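Local structure of purine nucleoside phosphorylase (Schistosoma mansoni, 5KO6) at residues Q84-M89 with G220-P225; L113-L118 with P225-A230; V132-H137 with V237-L242. The protein probably catalyses the phosphate-dependent cleavage of inosine and guanosine into a free purine base and ribose 1-phosphate. All coordinates share one frame; numbering follows the deposited sequence.

How the interactions relate
All three contacts are buried, yet their chemistry differs with their place in the fold. Interaction 1 is polar and joins the loop after strand 78-84 to the loop leading into helix 224-232; interaction 2 is apolar and lays helix 224-232 against strand 112-121; interaction 3 is a backbone hydrogen-bond ladder between strands 131-139 and 236-246. Interactions 1 and 2 share Pro225 and the start of the helix, and the salt bridge from Arg86 NH2 to Glu226 OE1 (2.8 Å) ties them together. Interactions 2 and 3 meet within one mixed sheet, where strands 112-121 and 236-246 are neighbours and Asn117 OD1 lies 2.6 Å from Ser241 OG, a probable hydrogen bond.

Interaction 1: Q84-M89 with G220-P225; sequences QGRLHM and GMSTVP. With R1P (1-O-phosphono-alpha-D-ribofuranose), chain C; CYT (6-aminopyrimidin-2(1H)-one), chain B.
Arg86, His88 and Ser222 converge on the phosphate of ribose 1-phosphate from the two loops. His88 NE2 donates a nearly straight hydrogen bond to O1P (2.7 Å, 165°), with the phosphorus in the plane of the ring at its edge. Arg86 NH1 reaches the same oxygen at 3.0 Å, but this bond is weak and bent (121°), and NH1 also bonds to Thr116 O. Ser222 OG gives its proton to O2P at 2.6 Å and receives one from Thr223 OG1. Ser222 OG also lies over one face of the Arg86 guanidinium. Arg86 leaves the backbone extended and then bends at chi3 (-139°), which brings the guanidinium to Ser222 and Thr223; NH2 has Glu226 as partner. A water joins the backbones, accepting from Met89 N and donating to Met221 O. Apolar packing is slight: Met89 SD slides past Pro225 CG at 3.7 Å. On the ligand side, Met221 CB lies 3.4 Å from O2 of the ribose, and Met221 CG 3.5 Å from O2 of the cytosine. Met89 packs on Leu145 and Met221 on Phe161 of a neighbouring subunit, while Met89 also touches helix 95-108 and Arg86 strand 112-121.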
loop_
_atom_site.group_PDB
_atom_site.type_symbol
_atom_site.label_atom_id
_atom_site.label_comp_id
_atom_site.label_asym_id
_atom_site.label_seq_id
_atom_site.Cartn_x
_atom_site.Cartn_y
_atom_site.Cartn_z
ATOM N N GLN A 84 -9.478 -3.067 26.082
ATOM C CA GLN A 84 -10.352 -4.234 25.959
ATOM C C GLN A 84 -11.184 -4.022 24.696
ATOM O O GLN A 84 -12.182 -3.300 24.714
ATOM C CB GLN A 84 -11.228 -4.381 27.194
ATOM C CG GLN A 84 -12.062 -5.640 27.185
ATOM C CD GLN A 84 -12.849 -5.791 28.454
ATOM O OE1 GLN A 84 -13.556 -4.876 28.873
ATOM N NE2 GLN A 84 -12.716 -6.944 29.092
ATOM N N GLY A 85 -10.779 -4.662 23.609
ATOM C CA GLY A 85 -11.363 -4.362 22.317
ATOM C C GLY A 85 -10.375 -3.570 21.489
ATOM O O GLY A 85 -10.397 -2.338 21.462
ATOM N N ARG A 86 -9.485 -4.289 20.825
ATOM C CA ARG A 86 -8.396 -3.684 20.078
ATOM C C ARG A 86 -8.917 -3.038 18.794
ATOM O O ARG A 86 -9.884 -3.501 18.189
ATOM C CB ARG A 86 -7.416 -4.798 19.735
ATOM C CG ARG A 86 -6.356 -4.454 18.764
ATOM C CD ARG A 86 -5.550 -5.700 18.540
ATOM N NE ARG A 86 -4.129 -5.418 18.479
ATOM C CZ ARG A 86 -3.197 -6.332 18.687
ATOM N NH1 ARG A 86 -3.541 -7.589 18.971
ATOM N NH2 ARG A 86 -1.924 -5.983 18.614
ATOM N N LEU A 87 -8.280 -1.943 18.389
ATOM C CA LEU A 87 -8.613 -1.301 17.120
ATOM C C LEU A 87 -7.701 -1.854 16.031
ATOM O O LEU A 87 -6.475 -1.721 16.118
ATOM C CB LEU A 87 -8.404 0.208 17.222
ATOM C CG LEU A 87 -9.088 0.889 18.398
ATOM C CD1 LEU A 87 -8.727 2.368 18.399
ATOM C CD2 LEU A 87 -10.569 0.693 18.282
ATOM N N HIS A 88 -8.286 -2.448 14.997
ATOM C CA HIS A 88 -7.537 -2.987 13.872
ATOM C C HIS A 88 -7.747 -2.105 12.649
ATOM O O HIS A 88 -8.871 -1.682 12.358
ATOM C CB HIS A 88 -8.041 -4.389 13.521
ATOM C CG HIS A 88 -7.790 -5.425 14.572
ATOM N ND1 HIS A 88 -8.679 -5.684 15.598
ATOM C CD2 HIS A 88 -6.776 -6.304 14.723
ATOM C CE1 HIS A 88 -8.198 -6.657 16.355
ATOM N NE2 HIS A 88 -7.051 -7.057 15.841
ATOM N N MET A 89 -6.667 -1.865 11.908
ATOM C CA MET A 89 -6.767 -0.973 10.754
ATOM C C MET A 89 -7.601 -1.547 9.609
ATOM O O MET A 89 -8.161 -0.761 8.839
ATOM C CB MET A 89 -5.383 -0.523 10.301
ATOM C CG MET A 89 -4.690 0.220 11.457
ATOM S SD MET A 89 -3.365 1.359 10.986
ATOM C CE MET A 89 -4.268 2.655 10.150
ATOM N N GLY A 220 0.554 -11.275 10.295
ATOM C CA GLY A 220 -0.701 -10.967 10.956
ATOM C C GLY A 220 -1.176 -9.588 10.564
ATOM O O GLY A 220 -0.523 -8.884 9.785
ATOM N N MET A 221 -2.315 -9.188 11.136
ATOM C CA MET A 221 -3.041 -7.999 10.692
ATOM C C MET A 221 -3.077 -6.902 11.744
ATOM O O MET A 221 -3.956 -6.036 11.703
ATOM C CB MET A 221 -4.471 -8.374 10.292
ATOM C CG MET A 221 -4.551 -9.560 9.371
ATOM S SD MET A 221 -6.291 -9.961 9.050
ATOM C CE MET A 221 -6.094 -11.510 8.211
ATOM N N SER A 222 -2.164 -6.931 12.706
ATOM C CA SER A 222 -2.224 -5.977 13.802
ATOM C C SER A 222 -0.803 -5.630 14.220
ATOM O O SER A 222 0.170 -5.922 13.511
ATOM C CB SER A 222 -3.016 -6.562 14.979
ATOM O OG SER A 222 -2.270 -7.594 15.605
ATOM N N THR A 223 -0.704 -4.987 15.385
ATOM C CA THR A 223 0.520 -4.885 16.172
ATOM C C THR A 223 1.478 -3.828 15.653
ATOM O O THR A 223 1.873 -2.946 16.414
ATOM C CB THR A 223 1.187 -6.254 16.331
ATOM O OG1 THR A 223 0.279 -7.119 17.026
ATOM C CG2 THR A 223 2.484 -6.166 17.119
ATOM N N VAL A 224 1.888 -3.913 14.386
ATOM C CA VAL A 224 2.843 -2.931 13.857
ATOM C C VAL A 224 2.350 -1.500 14.015
ATOM O O VAL A 224 3.149 -0.638 14.410
ATOM C CB VAL A 224 3.267 -3.315 12.427
ATOM C CG1 VAL A 224 3.996 -2.161 11.709
ATOM C CG2 VAL A 224 4.122 -4.590 12.441
ATOM N N PRO A 225 1.075 -1.164 13.765
ATOM C CA PRO A 225 0.665 0.248 13.971
ATOM C C PRO A 225 0.877 0.714 15.407
ATOM O O PRO A 225 1.416 1.814 15.630
ATOM C CB PRO A 225 -0.814 0.252 13.549
ATOM C CG PRO A 225 -0.895 -0.892 12.558
ATOM C CD PRO A 225 -0.012 -1.962 13.158
HETATM C C5 R1P C . -7.741 -13.049 12.264
HETATM O O5 R1P C . -8.018 -14.358 12.640
HETATM C C4 R1P C . -7.632 -12.146 13.491
HETATM O O4 R1P C . -6.709 -12.631 14.305
HETATM C C1 R1P C . -5.626 -11.472 14.502
HETATM C C2 R1P C . -5.644 -10.801 13.331
HETATM O O2 R1P C . -5.047 -9.453 13.465
HETATM C C3 R1P C . -7.127 -10.711 13.061
HETATM O O3 R1P C . -7.682 -9.731 13.825
HETATM O O1 R1P C . -6.057 -10.675 15.514
HETATM P P R1P C . -4.948 -10.084 16.564
HETATM O O1P R1P C . -5.592 -8.903 17.259
HETATM O O2P R1P C . -3.747 -9.674 15.750
HETATM O O3P R1P C . -4.657 -11.182 17.526
HETATM N N3 CYT B . -3.195 -15.021 9.785
HETATM C C4 CYT B . -3.403 -16.236 10.302
HETATM N N1 CYT B . -4.055 -14.079 11.794
HETATM C C2 CYT B . -3.509 -13.920 10.509
HETATM O O2 CYT B . -3.347 -12.786 10.063
HETATM N N4 CYT B . -3.076 -17.293 9.556
HETATM C C5 CYT B . -3.951 -16.418 11.611
HETATM C C6 CYT B . -4.260 -15.323 12.313
HETATM O O HOH W 1 -4.112 -3.022 12.621
#

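Interaction 2: L113-L118 with P225-A230; sequences LLITNL and PEVIIA. With R1P (1-O-phosphono-alpha-D-ribofuranose), chain C; CYT (6-aminopyrimidin-2(1H)-one), chain B.
Leu113 and Ile115 pack against Glu226, Val227 and Ala230 in an apolar helix-on-sheet contact near the centre of the chain. Strand 113-118 and helix 225-230 run almost antiparallel (169°), their axes 10.3 Å apart at closest approach. Methyl groups do the touching. Leu113 stands with CG anti to its own amide nitrogen (chi1 176°) and sets CD2 4.0 Å from Ala230 CB. Two residues on, Ile115 extends CD1 obliquely across the helix surface, 4.0 Å from Val227 CG2 and 4.2 Å from Glu226 CB. Glu226 meets Ile115 with its CB; its chain then turns at chi2 toward Arg86. Such layering of helices on a mixed sheet belongs to the alpha/beta fold of the phosphorylase superfamily, and here the bound ribose 1-phosphate is met by the later part of the strand, at Asn117 and Leu118. Leu118 N donates to O3P of ribose 1-phosphate (2.7 Å, 160°), and Asn117 CB lies 3.2 Å from O2P. The Asn117 amide nitrogen, ND2, is hydrogen-bonded to Thr223 OG1. On the flanks of the helix, Ile229 meets helix 95-108, while Val227 and Ala230 both rest on Val237 of strand 236-246. Ile228 packs on Thr201 of a neighbouring subunit.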
loop_
_atom_site.group_PDB
_atom_site.type_symbol
_atom_site.label_atom_id
_atom_site.label_comp_id
_atom_site.label_asym_id
_atom_site.label_seq_id
_atom_site.Cartn_x
_atom_site.Cartn_y
_atom_site.Cartn_z
ATOM N N LEU A 113 4.649 -1.087 26.902
ATOM C CA LEU A 113 3.440 -1.622 26.279
ATOM C C LEU A 113 3.682 -3.090 25.942
ATOM O O LEU A 113 4.642 -3.418 25.236
ATOM C CB LEU A 113 3.091 -0.817 25.020
ATOM C CG LEU A 113 1.906 -1.274 24.173
ATOM C CD1 LEU A 113 0.610 -1.234 24.984
ATOM C CD2 LEU A 113 1.792 -0.401 22.916
ATOM N N LEU A 114 2.824 -3.967 26.466
ATOM C CA LEU A 114 2.882 -5.396 26.192
ATOM C C LEU A 114 1.748 -5.752 25.241
ATOM O O LEU A 114 0.592 -5.404 25.499
ATOM C CB LEU A 114 2.739 -6.193 27.489
ATOM C CG LEU A 114 3.644 -5.776 28.654
ATOM C CD1 LEU A 114 3.351 -6.642 29.875
ATOM C CD2 LEU A 114 5.130 -5.869 28.271
ATOM N N ILE A 115 2.070 -6.451 24.155
ATOM C CA ILE A 115 1.122 -6.723 23.081
ATOM C C ILE A 115 1.137 -8.209 22.761
ATOM O O ILE A 115 2.206 -8.818 22.658
ATOM C CB ILE A 115 1.488 -5.923 21.816
ATOM C CG1 ILE A 115 1.601 -4.429 22.118
ATOM C CG2 ILE A 115 0.446 -6.173 20.717
ATOM C CD1 ILE A 115 2.106 -3.624 20.927
ATOM N N THR A 116 -0.053 -8.799 22.600
ATOM C CA THR A 116 -0.167 -10.129 22.012
ATOM C C THR A 116 -1.013 -10.075 20.747
ATOM O O THR A 116 -1.828 -9.170 20.553
ATOM C CB THR A 116 -0.745 -11.169 22.980
ATOM O OG1 THR A 116 -2.061 -10.784 23.412
ATOM C CG2 THR A 116 0.171 -11.328 24.193
ATOM N N ASN A 117 -0.814 -11.069 19.886
ATOM C CA ASN A 117 -1.642 -11.223 18.699
ATOM C C ASN A 117 -1.672 -12.691 18.304
ATOM O O ASN A 117 -0.855 -13.490 18.765
ATOM C CB ASN A 117 -1.136 -10.358 17.525
ATOM C CG ASN A 117 0.268 -10.746 17.059
ATOM O OD1 ASN A 117 0.504 -11.857 16.575
ATOM N ND2 ASN A 117 1.207 -9.814 17.187
ATOM N N LEU A 118 -2.629 -13.028 17.437
ATOM C CA LEU A 118 -2.676 -14.318 16.759
ATOM C C LEU A 118 -2.156 -14.111 15.344
ATOM O O LEU A 118 -2.492 -13.120 14.689
ATOM C CB LEU A 118 -4.110 -14.850 16.692
ATOM C CG LEU A 118 -4.630 -15.700 17.862
ATOM C CD1 LEU A 118 -4.035 -17.101 17.860
ATOM C CD2 LEU A 118 -4.389 -15.029 19.194
ATOM N N PRO A 225 1.075 -1.164 13.765
ATOM C CA PRO A 225 0.665 0.248 13.971
ATOM C C PRO A 225 0.877 0.714 15.407
ATOM O O PRO A 225 1.416 1.814 15.630
ATOM C CB PRO A 225 -0.814 0.252 13.549
ATOM C CG PRO A 225 -0.895 -0.892 12.558
ATOM C CD PRO A 225 -0.012 -1.962 13.158
ATOM N N GLU A 226 0.493 -0.109 16.389
ATOM C CA GLU A 226 0.671 0.281 17.793
ATOM C C GLU A 226 2.139 0.361 18.162
ATOM O O GLU A 226 2.538 1.239 18.932
ATOM C CB GLU A 226 0.007 -0.729 18.736
ATOM C CG GLU A 226 -1.446 -0.988 18.508
ATOM C CD GLU A 226 -1.660 -2.142 17.564
ATOM O OE1 GLU A 226 -1.865 -3.285 18.027
ATOM O OE2 GLU A 226 -1.587 -1.907 16.355
ATOM N N VAL A 227 2.944 -0.593 17.683
ATOM C CA VAL A 227 4.385 -0.559 17.922
ATOM C C VAL A 227 4.966 0.760 17.443
ATOM O O VAL A 227 5.794 1.378 18.127
ATOM C CB VAL A 227 5.072 -1.745 17.219
ATOM C CG1 VAL A 227 6.588 -1.572 17.230
ATOM C CG2 VAL A 227 4.682 -3.058 17.885
ATOM N N ILE A 228 4.548 1.214 16.260
ATOM C CA ILE A 228 5.126 2.433 15.707
ATOM C C ILE A 228 4.702 3.652 16.516
ATOM O O ILE A 228 5.525 4.519 16.816
ATOM C CB ILE A 228 4.779 2.548 14.215
ATOM C CG1 ILE A 228 5.580 1.511 13.418
ATOM C CG2 ILE A 228 5.055 3.964 13.705
ATOM C CD1 ILE A 228 5.191 1.421 11.933
ATOM N N ILE A 229 3.429 3.731 16.910
ATOM C CA ILE A 229 3.003 4.872 17.723
ATOM C C ILE A 229 3.715 4.871 19.075
ATOM O O ILE A 229 4.151 5.925 19.564
ATOM C CB ILE A 229 1.472 4.881 17.865
ATOM C CG1 ILE A 229 0.821 5.010 16.489
ATOM C CG2 ILE A 229 1.009 6.049 18.768
ATOM C CD1 ILE A 229 1.236 6.229 15.688
ATOM N N ALA A 230 3.859 3.695 19.684
ATOM C CA ALA A 230 4.597 3.583 20.941
ATOM C C ALA A 230 6.055 4.009 20.769
ATOM O O ALA A 230 6.581 4.796 21.564
ATOM C CB ALA A 230 4.498 2.145 21.460
HETATM C C5 R1P C . -7.741 -13.049 12.264
HETATM O O5 R1P C . -8.018 -14.358 12.640
HETATM C C4 R1P C . -7.632 -12.146 13.491
HETATM O O4 R1P C . -6.709 -12.631 14.305
HETATM C C1 R1P C . -5.626 -11.472 14.502
HETATM C C2 R1P C . -5.644 -10.801 13.331
HETATM O O2 R1P C . -5.047 -9.453 13.465
HETATM C C3 R1P C . -7.127 -10.711 13.061
HETATM O O3 R1P C . -7.682 -9.731 13.825
HETATM O O1 R1P C . -6.057 -10.675 15.514
HETATM P P R1P C . -4.948 -10.084 16.564
HETATM O O1P R1P C . -5.592 -8.903 17.259
HETATM O O2P R1P C . -3.747 -9.674 15.750
HETATM O O3P R1P C . -4.657 -11.182 17.526
HETATM N N3 CYT B . -3.195 -15.021 9.785
HETATM C C4 CYT B . -3.403 -16.236 10.302
HETATM N N1 CYT B . -4.055 -14.079 11.794
HETATM C C2 CYT B . -3.509 -13.920 10.509
HETATM O O2 CYT B . -3.347 -12.786 10.063
HETATM N N4 CYT B . -3.076 -17.293 9.556
HETATM C C5 CYT B . -3.951 -16.418 11.611
HETATM C C6 CYT B . -4.260 -15.323 12.313
#

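Interaction 3: V132-H137 with V237-L242; sequences VLIKGH and VLAVSL
Val132 and Ser241 form an antiparallel hydrogen-bonded pair, closed by Val132 N to Ser241 O (2.8 Å, 162°) and Ser241 N to Val132 O (2.9 Å). Ile134 N then bonds to Ala239 O at 2.9 Å. Val240 CA adds a CA-H...O contact to Val132 O. Beyond Ile134 the strands diverge, their axes at 132°, and a water, accepting from Ala239 N and 2.7 Å from Ile134 O, links the two strands there.

Around this ladder the side chains meet on both faces. Leu133 and Val240, a non-hydrogen-bonded pair, run alongside each other in the same sense, with Leu133 CD2 3.8 Å from Val240 CG2. Across the sheet from them, Ile134 puts its CB 4.2 Å from Ala239 CB. With Ile134 CG1 anti to the carbonyl carbon (chi1 -61°) and the chain turned again at chi2, CD1 comes to lie 3.7 Å from Ser241 OG. That hydroxyl has Asn117 as its polar partner, and Ser241 also borders strand 112-121 through Ala119. Leu133 and Val240 are covered by Trp276 and Phe277 of helix 259-283. Strand 131-139 is bordered by strand 189-196 and strand 236-246 by strand 112-121, so the pair lies inside the mixed sheet.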
loop_
_atom_site.group_PDB
_atom_site.type_symbol
_atom_site.label_atom_id
_atom_site.label_comp_id
_atom_site.label_asym_id
_atom_site.label_seq_id
_atom_site.Cartn_x
_atom_site.Cartn_y
_atom_site.Cartn_z
ATOM N N VAL A 132 5.905 -16.632 19.382
ATOM C CA VAL A 132 7.027 -15.958 18.734
ATOM C C VAL A 132 7.223 -14.591 19.379
ATOM O O VAL A 132 6.331 -13.733 19.324
ATOM C CB VAL A 132 6.810 -15.822 17.221
ATOM C CG1 VAL A 132 7.987 -15.080 16.578
ATOM C CG2 VAL A 132 6.648 -17.202 16.601
ATOM N N LEU A 133 8.381 -14.392 19.992
ATOM C CA LEU A 133 8.773 -13.065 20.448
ATOM C C LEU A 133 9.165 -12.248 19.223
ATOM O O LEU A 133 10.081 -12.632 18.492
ATOM C CB LEU A 133 9.977 -13.192 21.379
ATOM C CG LEU A 133 9.825 -14.145 22.572
ATOM C CD1 LEU A 133 11.100 -14.164 23.407
ATOM C CD2 LEU A 133 8.633 -13.742 23.412
ATOM N N ILE A 134 8.485 -11.132 18.994
ATOM C CA ILE A 134 8.718 -10.368 17.769
ATOM C C ILE A 134 9.975 -9.529 17.950
ATOM O O ILE A 134 10.087 -8.762 18.912
ATOM C CB ILE A 134 7.507 -9.496 17.421
ATOM C CG1 ILE A 134 6.287 -10.383 17.197
ATOM C CG2 ILE A 134 7.800 -8.664 16.176
ATOM C CD1 ILE A 134 6.534 -11.571 16.302
ATOM N N LYS A 135 10.938 -9.690 17.038
ATOM C CA LYS A 135 12.202 -8.971 17.120
ATOM C C LYS A 135 12.366 -7.922 16.034
ATOM O O LYS A 135 13.344 -7.169 16.074
ATOM C CB LYS A 135 13.393 -9.947 17.075
ATOM C CG LYS A 135 13.529 -10.681 15.748
ATOM C CD LYS A 135 14.749 -11.593 15.743
ATOM C CE LYS A 135 14.879 -12.321 14.414
ATOM N NZ LYS A 135 16.037 -13.257 14.406
ATOM N N GLY A 136 11.458 -7.876 15.070
ATOM C CA GLY A 136 11.474 -6.892 13.999
ATOM C C GLY A 136 10.259 -7.118 13.131
ATOM O O GLY A 136 9.475 -8.046 13.359
ATOM N N HIS A 137 10.080 -6.248 12.136
ATOM C CA HIS A 137 8.891 -6.382 11.303
ATOM C C HIS A 137 9.139 -5.963 9.857
ATOM O O HIS A 137 10.109 -5.266 9.529
ATOM C CB HIS A 137 7.680 -5.643 11.890
ATOM C CG HIS A 137 7.819 -4.150 11.917
ATOM N ND1 HIS A 137 7.602 -3.414 13.058
ATOM C CD2 HIS A 137 8.113 -3.256 10.939
ATOM C CE1 HIS A 137 7.759 -2.131 12.791
ATOM N NE2 HIS A 137 8.071 -2.006 11.512
ATOM N N VAL A 237 8.350 -1.679 24.000
ATOM C CA VAL A 237 7.361 -2.652 23.548
ATOM C C VAL A 237 7.901 -4.071 23.658
ATOM O O VAL A 237 9.043 -4.341 23.275
ATOM C CB VAL A 237 6.959 -2.382 22.088
ATOM C CG1 VAL A 237 6.110 -3.538 21.535
ATOM C CG2 VAL A 237 6.215 -1.065 21.984
ATOM N N LEU A 238 7.056 -4.981 24.147
ATOM C CA LEU A 238 7.205 -6.414 23.943
ATOM C C LEU A 238 5.980 -6.884 23.171
ATOM O O LEU A 238 4.851 -6.589 23.572
ATOM C CB LEU A 238 7.237 -7.145 25.285
ATOM C CG LEU A 238 7.164 -8.670 25.182
ATOM C CD1 LEU A 238 8.450 -9.260 24.572
ATOM C CD2 LEU A 238 6.907 -9.287 26.551
ATOM N N ALA A 239 6.192 -7.594 22.064
ATOM C CA ALA A 239 5.083 -8.114 21.266
ATOM C C ALA A 239 5.288 -9.601 21.042
ATOM O O ALA A 239 6.377 -10.032 20.651
ATOM C CB ALA A 239 4.948 -7.375 19.919
ATOM N N VAL A 240 4.250 -10.391 21.324
ATOM C CA VAL A 240 4.318 -11.845 21.245
ATOM C C VAL A 240 3.189 -12.332 20.348
ATOM O O VAL A 240 2.021 -11.995 20.572
ATOM C CB VAL A 240 4.207 -12.489 22.637
ATOM C CG1 VAL A 240 4.286 -14.000 22.515
ATOM C CG2 VAL A 240 5.307 -11.950 23.546
ATOM N N SER A 241 3.533 -13.111 19.332
ATOM C CA SER A 241 2.545 -13.736 18.464
ATOM C C SER A 241 2.277 -15.155 18.937
ATOM O O SER A 241 3.206 -15.889 19.281
ATOM C CB SER A 241 3.050 -13.812 17.024
ATOM O OG SER A 241 3.002 -12.551 16.376
ATOM N N LEU A 242 1.004 -15.530 18.961
ATOM C CA LEU A 242 0.597 -16.916 19.130
ATOM C C LEU A 242 0.275 -17.463 17.747
ATOM O O LEU A 242 -0.517 -16.871 17.011
ATOM C CB LEU A 242 -0.637 -16.990 20.029
ATOM C CG LEU A 242 -1.341 -18.350 20.125
ATOM C CD1 LEU A 242 -0.397 -19.457 20.596
ATOM C CD2 LEU A 242 -2.529 -18.218 21.081
HETATM O O HOH W 2 8.909 -8.036 21.248
#